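Local coordinates for DegV family protein (Streptococcus agalactiae, PDB 3LUP) that probably binds long-chain fatty acids, holding elaidic acid in this crystal, and may take part in lipid transport or fatty acid metabolism, at residues K212-L217 against A243-N248; V202-V207 against V221-A226; E18-H23 against N133-S138. One frame throughout, in Å; residues are numbered along the deposited sequence.

Interaction 1 (K212-L217 against A243-N248)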
loop_
_atom_site.group_PDB
_atom_site.type_symbol
_atom_site.label_atom_id
_atom_site.label_comp_id
_atom_site.label_asym_id
_atom_site.label_seq_id
_atom_site.Cartn_x
_atom_site.Cartn_y
_atom_site.Cartn_z
ATOM N N LYS A 212 -14.678 -6.299 19.296
ATOM C CA LYS A 212 -14.005 -7.576 19.050
ATOM C C LYS A 212 -13.175 -7.510 17.787
ATOM O O LYS A 212 -12.115 -8.112 17.731
ATOM C CB LYS A 212 -14.981 -8.767 19.018
ATOM N N ALA A 213 -13.617 -6.740 16.799
ATOM C CA ALA A 213 -12.833 -6.565 15.578
ATOM C C ALA A 213 -11.433 -6.051 15.886
ATOM O O ALA A 213 -10.449 -6.618 15.422
ATOM C CB ALA A 213 -13.540 -5.645 14.595
ATOM N N LEU A 214 -11.352 -4.982 16.677
ATOM C CA LEU A 214 -10.067 -4.363 16.972
ATOM C C LEU A 214 -9.211 -5.286 17.813
ATOM O O LEU A 214 -8.005 -5.392 17.571
ATOM C CB LEU A 214 -10.238 -3.014 17.679
ATOM C CG LEU A 214 -10.950 -1.916 16.894
ATOM C CD1 LEU A 214 -11.203 -0.697 17.745
ATOM C CD2 LEU A 214 -10.170 -1.558 15.646
ATOM N N LYS A 215 -9.838 -5.947 18.794
ATOM C CA LYS A 215 -9.157 -6.898 19.663
ATOM C C LYS A 215 -8.604 -8.044 18.830
ATOM O O LYS A 215 -7.435 -8.434 18.977
ATOM C CB LYS A 215 -10.101 -7.443 20.736
ATOM C CG LYS A 215 -10.485 -6.441 21.838
ATOM C CD LYS A 215 -10.825 -7.139 23.156
ATOM C CE LYS A 215 -12.252 -7.693 23.163
ATOM N NZ LYS A 215 -12.350 -8.923 24.007
ATOM N N ARG A 216 -9.441 -8.554 17.929
ATOM C CA ARG A 216 -9.024 -9.564 16.969
ATOM C C ARG A 216 -7.834 -9.125 16.082
ATOM O O ARG A 216 -6.945 -9.921 15.817
ATOM C CB ARG A 216 -10.221 -10.016 16.134
ATOM C CG ARG A 216 -9.992 -11.290 15.352
ATOM C CD ARG A 216 -10.043 -12.584 16.216
ATOM N NE ARG A 216 -9.376 -13.657 15.475
ATOM C CZ ARG A 216 -8.085 -13.975 15.592
ATOM N NH1 ARG A 216 -7.305 -13.338 16.461
ATOM N NH2 ARG A 216 -7.567 -14.946 14.849
ATOM N N LEU A 217 -7.800 -7.868 15.643
ATOM C CA LEU A 217 -6.634 -7.343 14.918
ATOM C C LEU A 217 -5.325 -7.442 15.726
ATOM O O LEU A 217 -4.302 -7.926 15.215
ATOM C CB LEU A 217 -6.860 -5.888 14.490
ATOM C CG LEU A 217 -7.763 -5.568 13.294
ATOM C CD1 LEU A 217 -7.889 -4.071 13.190
ATOM C CD2 LEU A 217 -7.246 -6.168 11.970
ATOM N N ALA A 243 -7.388 3.694 15.859
ATOM C CA ALA A 243 -5.946 3.429 15.758
ATOM C C ALA A 243 -5.221 3.501 17.112
ATOM O O ALA A 243 -4.351 2.682 17.393
ATOM C CB ALA A 243 -5.296 4.363 14.730
ATOM N N GLU A 244 -5.577 4.486 17.938
ATOM C CA GLU A 244 -5.028 4.603 19.295
ATOM C C GLU A 244 -5.448 3.416 20.141
ATOM O O GLU A 244 -4.670 2.904 20.932
ATOM C CB GLU A 244 -5.501 5.881 19.970
ATOM C CG GLU A 244 -4.896 7.152 19.406
ATOM C CD GLU A 244 -5.329 8.403 20.185
ATOM O OE1 GLU A 244 -6.318 8.321 20.972
ATOM O OE2 GLU A 244 -4.681 9.470 20.004
ATOM N N GLN A 245 -6.694 2.991 19.962
ATOM C CA GLN A 245 -7.210 1.783 20.581
ATOM C C GLN A 245 -6.349 0.581 20.214
ATOM O O GLN A 245 -5.814 -0.092 21.093
ATOM C CB GLN A 245 -8.661 1.556 20.154
ATOM C CG GLN A 245 -9.209 0.165 20.435
ATOM C CD GLN A 245 -9.347 -0.146 21.909
ATOM O OE1 GLN A 245 -9.213 0.724 22.762
ATOM N NE2 GLN A 245 -9.624 -1.399 22.214
ATOM N N LEU A 246 -6.208 0.320 18.913
ATOM C CA LEU A 246 -5.407 -0.800 18.446
ATOM C C LEU A 246 -3.964 -0.672 18.916
ATOM O O LEU A 246 -3.337 -1.668 19.271
ATOM C CB LEU A 246 -5.468 -0.919 16.926
ATOM C CG LEU A 246 -4.693 -2.060 16.249
ATOM C CD1 LEU A 246 -4.892 -3.476 16.878
ATOM C CD2 LEU A 246 -5.016 -2.046 14.744
ATOM N N TYR A 247 -3.456 0.560 18.931
ATOM C CA TYR A 247 -2.112 0.852 19.426
ATOM C C TYR A 247 -1.948 0.386 20.857
ATOM O O TYR A 247 -0.938 -0.244 21.198
ATOM C CB TYR A 247 -1.824 2.350 19.348
ATOM C CG TYR A 247 -0.428 2.743 19.773
ATOM C CD1 TYR A 247 0.618 2.797 18.845
ATOM C CD2 TYR A 247 -0.153 3.084 21.097
ATOM C CE1 TYR A 247 1.896 3.164 19.227
ATOM C CE2 TYR A 247 1.121 3.463 21.485
ATOM C CZ TYR A 247 2.135 3.501 20.546
ATOM O OH TYR A 247 3.395 3.864 20.944
ATOM N N ASN A 248 -2.940 0.711 21.687
ATOM C CA ASN A 248 -2.944 0.306 23.092
ATOM C C ASN A 248 -3.051 -1.197 23.248
ATOM O O ASN A 248 -2.312 -1.774 24.029
ATOM C CB ASN A 248 -4.040 1.024 23.873
ATOM C CG ASN A 248 -3.822 2.525 23.932
ATOM O OD1 ASN A 248 -2.683 3.005 23.925
ATOM N ND2 ASN A 248 -4.917 3.280 23.979
#
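Leu-214 and Leu-217, the two leucines that meet Leu-246 across this contact, stand on successive turns of a helix whose backbone bond from Arg-216 N to Lys-212 O is 2.7 Å long, with Leu-217 N bonded to Ala-213 O. No hydrogen bond passes between 212-217 and 243-248 themselves; what joins them is apolar packing of two helices on one face of the mixed sheet of the DegV fold. Helix 240-252 is the helix of a beta-alpha-beta crossover between the parallel strands 230-236 and 259-263, and helix 210-224 lies next to it. The two axes come within 9.3 Å and cross at -45°, burying about 225 Å² over both segments. The backbones are closest where CA of Leu-214 faces CA of Leu-246 at 6.0 Å.

Leu-246 gives up the most surface. Its CG is anti to the backbone N (chi1 -179°), which swings the isobutyl group across to the other helix even though its CB sets out at an angle to it. The two methyls then divide the work. CD1 lies against the peptide oxygen Leu-214 O at 3.7 Å, and it also reaches CB of Leu-217. CD2 meets CD1 of Leu-217 at 3.8 Å, the two side chains crossing nearly at a right angle.

At the outer margin, with CG anti to the backbone N (chi1 165°), Gln-245 sets its aliphatic part against Leu-214. The sheet backs this layer: Leu-214 rests on Val-277 and Leu-217 on Phe-279 of strand 277-283, and Leu-246 on Ile-234 of the adjacent strand 230-236. Where Leu-214 meets Gln-245, the leucine methyl CD1 lies 3.5 Å from the glutamine CG.

Interaction 2 (V202-V207 against V221-A226)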
loop_
_atom_site.group_PDB
_atom_site.type_symbol
_atom_site.label_atom_id
_atom_site.label_comp_id
_atom_site.label_asym_id
_atom_site.label_seq_id
_atom_site.Cartn_x
_atom_site.Cartn_y
_atom_site.Cartn_z
ATOM N N VAL A 202 -9.588 -10.016 0.551
ATOM C CA VAL A 202 -10.614 -11.025 0.825
ATOM C C VAL A 202 -10.995 -10.912 2.300
ATOM O O VAL A 202 -10.300 -10.238 3.076
ATOM C CB VAL A 202 -10.166 -12.505 0.470
ATOM C CG1 VAL A 202 -9.640 -12.593 -0.933
ATOM C CG2 VAL A 202 -9.139 -13.043 1.444
ATOM N N VAL A 203 -12.100 -11.552 2.684
ATOM C CA VAL A 203 -12.501 -11.560 4.078
ATOM C C VAL A 203 -11.674 -12.598 4.814
ATOM O O VAL A 203 -11.683 -13.779 4.479
ATOM C CB VAL A 203 -14.013 -11.841 4.264
ATOM C CG1 VAL A 203 -14.408 -11.709 5.731
ATOM C CG2 VAL A 203 -14.844 -10.897 3.396
ATOM N N TYR A 204 -10.937 -12.142 5.814
ATOM C CA TYR A 204 -10.225 -13.059 6.678
ATOM C C TYR A 204 -11.203 -13.731 7.645
ATOM O O TYR A 204 -11.279 -14.953 7.695
ATOM C CB TYR A 204 -9.113 -12.323 7.426
ATOM C CG TYR A 204 -8.270 -13.211 8.306
ATOM C CD1 TYR A 204 -7.352 -14.108 7.754
ATOM C CD2 TYR A 204 -8.384 -13.145 9.695
ATOM C CE1 TYR A 204 -6.570 -14.925 8.564
ATOM C CE2 TYR A 204 -7.607 -13.951 10.515
ATOM C CZ TYR A 204 -6.704 -14.840 9.943
ATOM O OH TYR A 204 -5.946 -15.637 10.764
ATOM N N GLU A 205 -11.975 -12.927 8.380
ATOM C CA GLU A 205 -12.816 -13.444 9.460
ATOM C C GLU A 205 -14.100 -12.609 9.633
ATOM O O GLU A 205 -14.049 -11.376 9.574
ATOM C CB GLU A 205 -11.986 -13.456 10.751
ATOM C CG GLU A 205 -12.469 -14.386 11.851
ATOM C CD GLU A 205 -11.479 -14.479 13.025
ATOM O OE1 GLU A 205 -10.253 -14.626 12.774
ATOM O OE2 GLU A 205 -11.932 -14.417 14.201
ATOM N N LYS A 206 -15.242 -13.282 9.821
ATOM C CA LYS A 206 -16.476 -12.609 10.243
ATOM C C LYS A 206 -16.356 -12.315 11.735
ATOM O O LYS A 206 -16.260 -13.234 12.549
ATOM C CB LYS A 206 -17.720 -13.476 9.983
ATOM C CG LYS A 206 -18.225 -13.514 8.529
ATOM C CD LYS A 206 -19.466 -14.406 8.351
ATOM C CE LYS A 206 -20.752 -13.597 8.176
ATOM N NZ LYS A 206 -22.015 -14.348 8.486
ATOM N N VAL A 207 -16.313 -11.039 12.092
ATOM C CA VAL A 207 -16.310 -10.635 13.497
ATOM C C VAL A 207 -17.546 -9.780 13.702
ATOM O O VAL A 207 -17.864 -8.932 12.872
ATOM C CB VAL A 207 -15.019 -9.866 13.896
ATOM C CG1 VAL A 207 -15.071 -9.444 15.353
ATOM C CG2 VAL A 207 -13.793 -10.742 13.667
ATOM N N VAL A 221 -1.912 -9.623 14.763
ATOM C CA VAL A 221 -0.543 -9.083 14.745
ATOM C C VAL A 221 0.431 -9.985 15.521
ATOM O O VAL A 221 1.562 -10.220 15.084
ATOM C CB VAL A 221 -0.470 -7.662 15.366
ATOM C CG1 VAL A 221 0.970 -7.189 15.465
ATOM C CG2 VAL A 221 -1.276 -6.670 14.567
ATOM N N LYS A 222 -0.032 -10.494 16.662
ATOM C CA LYS A 222 0.812 -11.274 17.541
ATOM C C LYS A 222 1.148 -12.603 16.886
ATOM O O LYS A 222 2.275 -13.114 17.041
ATOM C CB LYS A 222 0.125 -11.493 18.888
ATOM C CG LYS A 222 1.065 -11.847 20.038
ATOM C CD LYS A 222 0.315 -11.877 21.378
ATOM C CE LYS A 222 1.289 -11.720 22.583
ATOM N NZ LYS A 222 0.616 -11.807 23.933
ATOM N N GLU A 223 0.169 -13.149 16.155
ATOM C CA GLU A 223 0.346 -14.399 15.416
ATOM C C GLU A 223 1.298 -14.200 14.261
ATOM O O GLU A 223 2.281 -14.937 14.109
ATOM C CB GLU A 223 -0.977 -14.892 14.862
ATOM C CG GLU A 223 -1.918 -15.437 15.910
ATOM C CD GLU A 223 -3.071 -16.220 15.292
ATOM O OE1 GLU A 223 -3.116 -16.328 14.032
ATOM O OE2 GLU A 223 -3.918 -16.730 16.073
HETATM N N MSE A 224 0.991 -13.187 13.454
HETATM C CA MSE A 224 1.726 -12.904 12.237
HETATM C C MSE A 224 3.205 -12.578 12.470
HETATM O O MSE A 224 4.049 -12.915 11.637
HETATM C CB MSE A 224 1.023 -11.782 11.459
HETATM C CG MSE A 224 -0.413 -12.142 11.086
HETATM SE SE MSE A 224 -0.576 -13.557 9.717
HETATM C CE MSE A 224 -1.797 -14.771 10.644
ATOM N N THR A 225 3.512 -11.934 13.598
ATOM C CA THR A 225 4.868 -11.453 13.870
ATOM C C THR A 225 5.698 -12.428 14.682
ATOM O O THR A 225 6.835 -12.134 15.049
ATOM C CB THR A 225 4.861 -10.077 14.571
ATOM O OG1 THR A 225 4.191 -10.181 15.834
ATOM C CG2 THR A 225 4.166 -9.049 13.709
ATOM N N ALA A 226 5.134 -13.599 14.947
ATOM C CA ALA A 226 5.800 -14.621 15.768
ATOM C C ALA A 226 7.074 -15.171 15.142
ATOM O O ALA A 226 7.932 -15.681 15.850
ATOM C CB ALA A 226 4.842 -15.756 16.060
#
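Tyr-204 meets 221-226 through its phenol oxygen alone, and the meeting is a loose one of van der Waals type. OH lies 4.2 Å from the terminal methyl CE of Met-224, a selenomethionine, and 4.4 Å from OE1 of Glu-223, too far for a hydrogen bond. Only about 54 Å² is buried between the segments, on the surface of the protein. The long tyrosine side chain spans the gap because its ring stands anti to the backbone N (chi1 -177°); the CA atoms of Tyr-204 and Met-224 remain 13.2 Å apart.

Aromatic packing fixes the ring on its way. Tyr-204 makes edge-to-face contacts with His-194 and Phe-161, from the next two strands of the mixed sheet, and also touches Ile-220 of helix 210-224. This is a strand-to-helix connection in which the chain leaves the edge strand 201-205 and runs back as helix 210-224 over the sheet, where Met-224 reaches Ile-281. The edge strand is itself irregular: Tyr-204 and Glu-205 both face Val-192, forming a classic beta bulge.

No hydrogen bond crosses between the two segments. Within 221-226, Val-221 O is gripped twice by Thr-225. The backbone N reaches it at 3.0 Å and the hydroxyl OG1 donates to it at 2.7 Å, the two arriving from opposite faces of the carbonyl plane, with OG1 tilted 29° out of it. Along the strand, the backbones of Val-202 and Glu-205 pair with His-194 and Val-192, and the Glu-205 carboxylate forms a salt bridge with Arg-216 of helix 210-224.

Interaction 3 (E18-H23 against N133-S138)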
loop_
_atom_site.group_PDB
_atom_site.type_symbol
_atom_site.label_atom_id
_atom_site.label_comp_id
_atom_site.label_asym_id
_atom_site.label_seq_id
_atom_site.Cartn_x
_atom_site.Cartn_y
_atom_site.Cartn_z
ATOM N N GLU A 18 10.263 8.435 6.737
ATOM C CA GLU A 18 10.775 9.814 6.712
ATOM C C GLU A 18 12.163 9.931 6.032
ATOM O O GLU A 18 12.387 10.831 5.202
ATOM C CB GLU A 18 10.773 10.449 8.157
ATOM N N ALA A 19 13.057 8.993 6.367
ATOM C CA ALA A 19 14.456 8.974 5.881
ATOM C C ALA A 19 14.599 8.812 4.365
ATOM O O ALA A 19 15.568 9.299 3.774
ATOM C CB ALA A 19 15.262 7.881 6.605
ATOM N N ILE A 20 13.622 8.134 3.755
ATOM C CA ILE A 20 13.613 7.786 2.321
ATOM C C ILE A 20 12.881 8.799 1.423
ATOM O O ILE A 20 13.170 8.889 0.228
ATOM C CB ILE A 20 13.065 6.335 2.135
ATOM C CG1 ILE A 20 14.191 5.313 2.340
ATOM C CG2 ILE A 20 12.331 6.115 0.811
ATOM C CD1 ILE A 20 15.615 5.874 2.482
ATOM N N GLU A 21 11.948 9.552 2.009
ATOM C CA GLU A 21 11.178 10.605 1.315
ATOM C C GLU A 21 11.902 11.222 0.091
ATOM O O GLU A 21 11.647 10.820 -1.061
ATOM C CB GLU A 21 10.751 11.711 2.331
ATOM N N ASN A 22 12.822 12.158 0.358
ATOM C CA ASN A 22 13.462 12.963 -0.691
ATOM C C ASN A 22 14.772 12.401 -1.227
ATOM O O ASN A 22 15.649 13.166 -1.665
ATOM C CB ASN A 22 13.741 14.378 -0.174
ATOM C CG ASN A 22 12.484 15.184 0.061
ATOM O OD1 ASN A 22 11.398 14.848 -0.427
ATOM N ND2 ASN A 22 12.630 16.270 0.811
ATOM N N HIS A 23 14.915 11.081 -1.176
ATOM C CA HIS A 23 16.123 10.433 -1.641
ATOM C C HIS A 23 16.232 10.638 -3.153
ATOM O O HIS A 23 15.226 10.654 -3.868
ATOM C CB HIS A 23 16.113 8.953 -1.267
ATOM C CG HIS A 23 17.433 8.273 -1.444
ATOM N ND1 HIS A 23 17.917 7.890 -2.677
ATOM C CD2 HIS A 23 18.378 7.910 -0.542
ATOM C CE1 HIS A 23 19.102 7.323 -2.529
ATOM N NE2 HIS A 23 19.402 7.319 -1.243
ATOM N N ASN A 133 13.858 -0.652 2.320
ATOM C CA ASN A 133 14.664 -1.869 2.459
ATOM C C ASN A 133 15.618 -2.061 1.293
ATOM O O ASN A 133 16.810 -2.312 1.490
ATOM C CB ASN A 133 13.787 -3.118 2.629
ATOM C CG ASN A 133 13.066 -3.139 3.951
ATOM O OD1 ASN A 133 13.190 -2.207 4.743
ATOM N ND2 ASN A 133 12.290 -4.188 4.198
ATOM N N ALA A 134 15.091 -1.924 0.081
ATOM C CA ALA A 134 15.888 -2.116 -1.115
ATOM C C ALA A 134 17.030 -1.110 -1.140
ATOM O O ALA A 134 18.126 -1.415 -1.603
ATOM C CB ALA A 134 15.030 -1.985 -2.357
ATOM N N LEU A 135 16.769 0.085 -0.617
ATOM C CA LEU A 135 17.791 1.125 -0.516
ATOM C C LEU A 135 18.964 0.755 0.378
ATOM O O LEU A 135 20.114 0.898 -0.034
ATOM C CB LEU A 135 17.179 2.448 -0.063
ATOM C CG LEU A 135 17.014 3.499 -1.161
ATOM C CD1 LEU A 135 16.025 3.071 -2.214
ATOM C CD2 LEU A 135 16.587 4.803 -0.527
HETATM N N MSE A 136 18.672 0.280 1.590
HETATM C CA MSE A 136 19.726 -0.136 2.518
HETATM C C MSE A 136 20.510 -1.349 1.970
HETATM O O MSE A 136 21.705 -1.482 2.230
HETATM C CB MSE A 136 19.170 -0.460 3.913
HETATM C CG MSE A 136 18.158 0.514 4.519
HETATM SE SE MSE A 136 17.316 -0.331 6.126
HETATM C CE MSE A 136 18.861 -0.288 7.344
ATOM N N CYS A 137 19.826 -2.228 1.229
ATOM C CA CYS A 137 20.456 -3.369 0.547
ATOM C C CYS A 137 21.469 -2.917 -0.505
ATOM O O CYS A 137 22.562 -3.481 -0.620
ATOM C CB CYS A 137 19.398 -4.217 -0.148
ATOM S SG CYS A 137 18.407 -5.236 0.932
ATOM N N SER A 138 21.068 -1.909 -1.280
ATOM C CA SER A 138 21.912 -1.274 -2.272
ATOM C C SER A 138 23.098 -0.647 -1.563
ATOM O O SER A 138 24.249 -0.870 -1.946
ATOM C CB SER A 138 21.096 -0.219 -3.034
ATOM O OG SER A 138 21.897 0.673 -3.787
#
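Ile-20 is the first residue of 18-23 to meet helix 124-138, and it does so through Leu-135. The two branched side chains reach toward each other tip to tip, CD1 of Ile-20 against CD2 of Leu-135 at 3.3 Å, with CG1 of Ile-20 behind it at 3.8 Å from the same methyl. From Glu-18 to Ile-20 the backbone angles are helical without the regular bonds, and the chain then turns: Ile-20 O accepts the backbone N of His-23 at 3.1 Å. That short bridge brings the histidine back to the side where the isoleucine already points, so that one leucine serves both.

His-23 closes the contact with a CH-pi interaction. Its CG is anti to the backbone N (chi1 -168°), which extends the imidazole toward the helix and sets one ring face against CD2 of Leu-135. The methyl sits 3.7 Å from the ring centroid, only 14° off the normal, and therefore lies over the middle of the ring. The ring is held from its own loop as well, because ND1 accepts a hydrogen bond from the backbone N of Asp-25.

The contact joins the connection between two parallel neighbours of the four-stranded sheet, 6-11 and 26-29, to the flank of helix 124-138. Ile-20 also touches Val-131 and Arg-132 of that helix. Leu-135 and Ala-134 lean on Leu-8 of strand 6-11, while Asn-133, Ala-134 and Cys-137 pack against helix 144-155.

Interactions 1 and 2 share helix 210-224 and form one neighbourhood, their centres 12 Å apart. The salt bridge from Arg-216 NE to Glu-205 OE2, at 3.0 Å, ties them directly, and Val-207 packs on the backbone of Lys-212 and Ala-213. Interaction 3 lies beside the four-stranded parallel sheet: its centre is 30 Å from interaction 1 and 29 Å from interaction 2, and the nearest atoms are about 16 and 13 Å away. The bound elaidic acid lies about 10 Å from the side chain of Leu-217 and about 12 Å from that of Met-224; at those distances neither side chain is in direct contact with the ligand.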